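Local coordinates for glyoxalase-related enzyme (PDB 3BQX), which is of unknown function but belongs to the VOC superfamily, whose members include glyoxalases, bleomycin resistance proteins and dioxygenases, at residues A20-E25 with G111-P116. Sequence-based numbering, arbitrary orientation.
Sequences ARFYGE and GYVADP
F22 of helix 16-26 packs on D115 and P116, just past the end of strand 109-114, while its neighbour Y23 hydrogen-bonds to D115; F22 meets D115 at CB, Y23 at the carboxylate. F22 enters ring first, CG anti to the backbone N (chi1 -180°), which sends the phenyl out from the helix against the turn. D115 CB lies over one ring face, displaced toward the rim and 3.4 Å from F22 CE2, a CH-pi contact; the carboxylate stands almost perpendicular to that ring. P116 closes the base of the phenyl, its CD 3.5 Å from F22 CB. Packing is densest here. It slackens along the strand, where V113 CG1 comes only to 4.3 Å from F22 CE1, at the ring edge; L90 of helix 83-92 touches both side chains. P116 is partly exposed and marks the solvent side. The Y23 ring, with F22 CD2 above the centre of one face, carries its hydroxyl to the carboxylate: Y23 OH donates to D115 OD2 at 2.6 Å, on the anti side and 19° out of the carboxylate plane. The same hydroxyl is hydrogen-bonded to W121 NE1 on strand 120-125. D115 OD1 is taken by the backbone N-H groups of D117 and H119, so both carboxylate oxygens are engaged and the group's rotation is fixed. The contact ties the helix of the N-terminal βαβββ unit to the turn between two strands of the C-terminal one, the paired modules of the VOC fold. With one hydroxyl and two amide N-H groups directed at it, the buried carboxylate is probably stabilised as the anion, while its CB methylene serves the apolar side.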
loop_
_atom_site.group_PDB
_atom_site.type_symbol
_atom_site.label_atom_id
_atom_site.label_comp_id
_atom_site.label_asym_id
_atom_site.label_seq_id
_atom_site.Cartn_x
_atom_site.Cartn_y
_atom_site.Cartn_z
ATOM N N ALA A 20 -13.088 1.967 -10.858
ATOM C CA ALA A 20 -13.466 3.368 -10.697
ATOM C C ALA A 20 -14.785 3.503 -9.933
ATOM O O ALA A 20 -14.984 4.464 -9.190
ATOM C CB ALA A 20 -13.577 4.041 -12.062
ATOM N N ARG A 21 -15.687 2.543 -10.127
ATOM C CA ARG A 21 -16.974 2.558 -9.439
ATOM C C ARG A 21 -16.779 2.371 -7.934
ATOM O O ARG A 21 -17.373 3.087 -7.125
ATOM C CB ARG A 21 -17.879 1.446 -9.981
ATOM C CG ARG A 21 -19.223 1.358 -9.283
ATOM C CD ARG A 21 -19.914 0.041 -9.591
ATOM N NE ARG A 21 -21.129 -0.136 -8.802
ATOM C CZ ARG A 21 -21.748 -1.301 -8.645
ATOM N NH1 ARG A 21 -21.264 -2.393 -9.222
ATOM N NH2 ARG A 21 -22.851 -1.377 -7.909
ATOM N N PHE A 22 -15.942 1.403 -7.568
ATOM C CA PHE A 22 -15.662 1.126 -6.167
ATOM C C PHE A 22 -15.023 2.323 -5.467
ATOM O O PHE A 22 -15.496 2.771 -4.425
ATOM C CB PHE A 22 -14.729 -0.082 -6.037
ATOM C CG PHE A 22 -14.393 -0.442 -4.614
ATOM C CD1 PHE A 22 -15.318 -1.105 -3.810
ATOM C CD2 PHE A 22 -13.150 -0.113 -4.070
ATOM C CE1 PHE A 22 -15.014 -1.439 -2.489
ATOM C CE2 PHE A 22 -12.837 -0.443 -2.747
ATOM C CZ PHE A 22 -13.771 -1.107 -1.957
ATOM N N TYR A 23 -13.948 2.853 -6.043
ATOM C CA TYR A 23 -13.264 3.978 -5.419
ATOM C C TYR A 23 -14.023 5.291 -5.543
ATOM O O TYR A 23 -13.978 6.123 -4.636
ATOM C CB TYR A 23 -11.833 4.092 -5.977
ATOM C CG TYR A 23 -10.986 2.916 -5.527
ATOM C CD1 TYR A 23 -10.599 2.789 -4.195
ATOM C CD2 TYR A 23 -10.688 1.878 -6.398
ATOM C CE1 TYR A 23 -9.949 1.652 -3.739
ATOM C CE2 TYR A 23 -10.042 0.728 -5.957
ATOM C CZ TYR A 23 -9.679 0.621 -4.621
ATOM O OH TYR A 23 -9.093 -0.537 -4.162
ATOM N N GLY A 24 -14.753 5.456 -6.642
ATOM C CA GLY A 24 -15.512 6.680 -6.840
ATOM C C GLY A 24 -16.851 6.717 -6.124
ATOM O O GLY A 24 -17.113 7.628 -5.339
ATOM N N GLU A 25 -17.702 5.731 -6.389
ATOM C CA GLU A 25 -19.021 5.674 -5.764
ATOM C C GLU A 25 -18.992 5.076 -4.363
ATOM O O GLU A 25 -19.845 5.389 -3.528
ATOM C CB GLU A 25 -19.985 4.876 -6.644
ATOM C CG GLU A 25 -20.287 5.536 -7.979
ATOM C CD GLU A 25 -21.209 4.701 -8.848
ATOM O OE1 GLU A 25 -22.301 4.331 -8.371
ATOM O OE2 GLU A 25 -20.841 4.418 -10.010
ATOM N N GLY A 111 -13.910 -3.378 10.285
ATOM C CA GLY A 111 -14.447 -4.415 9.427
ATOM C C GLY A 111 -13.601 -4.498 8.168
ATOM O O GLY A 111 -12.685 -3.693 7.986
ATOM N N TYR A 112 -13.893 -5.457 7.299
ATOM C CA TYR A 112 -13.134 -5.621 6.063
ATOM C C TYR A 112 -14.027 -5.758 4.839
ATOM O O TYR A 112 -15.062 -6.433 4.879
ATOM C CB TYR A 112 -12.230 -6.855 6.150
ATOM C CG TYR A 112 -11.018 -6.710 7.045
ATOM C CD1 TYR A 112 -9.839 -6.130 6.569
ATOM C CD2 TYR A 112 -11.028 -7.201 8.355
ATOM C CE1 TYR A 112 -8.701 -6.055 7.367
ATOM C CE2 TYR A 112 -9.895 -7.126 9.160
ATOM C CZ TYR A 112 -8.734 -6.556 8.658
ATOM O OH TYR A 112 -7.592 -6.519 9.426
ATOM N N VAL A 113 -13.621 -5.114 3.748
ATOM C CA VAL A 113 -14.340 -5.168 2.482
ATOM C C VAL A 113 -13.291 -5.175 1.386
ATOM O O VAL A 113 -12.370 -4.356 1.406
ATOM C CB VAL A 113 -15.254 -3.933 2.285
ATOM C CG1 VAL A 113 -15.911 -3.987 0.912
ATOM C CG2 VAL A 113 -16.314 -3.882 3.376
ATOM N N ALA A 114 -13.412 -6.090 0.436
ATOM C CA ALA A 114 -12.444 -6.150 -0.646
ATOM C C ALA A 114 -12.966 -5.424 -1.873
ATOM O O ALA A 114 -14.177 -5.386 -2.115
ATOM C CB ALA A 114 -12.131 -7.589 -0.991
ATOM N N ASP A 115 -12.061 -4.831 -2.646
ATOM C CA ASP A 115 -12.487 -4.141 -3.849
ATOM C C ASP A 115 -12.830 -5.191 -4.912
ATOM O O ASP A 115 -12.665 -6.387 -4.675
ATOM C CB ASP A 115 -11.424 -3.099 -4.294
ATOM C CG ASP A 115 -10.226 -3.687 -5.028
ATOM O OD1 ASP A 115 -10.130 -4.906 -5.264
ATOM O OD2 ASP A 115 -9.349 -2.868 -5.385
ATOM N N PRO A 116 -13.337 -4.768 -6.081
ATOM C CA PRO A 116 -13.706 -5.716 -7.141
ATOM C C PRO A 116 -12.649 -6.725 -7.562
ATOM O O PRO A 116 -12.976 -7.798 -8.072
ATOM C CB PRO A 116 -14.097 -4.805 -8.301
ATOM C CG PRO A 116 -14.636 -3.607 -7.621
ATOM C CD PRO A 116 -13.645 -3.387 -6.491
#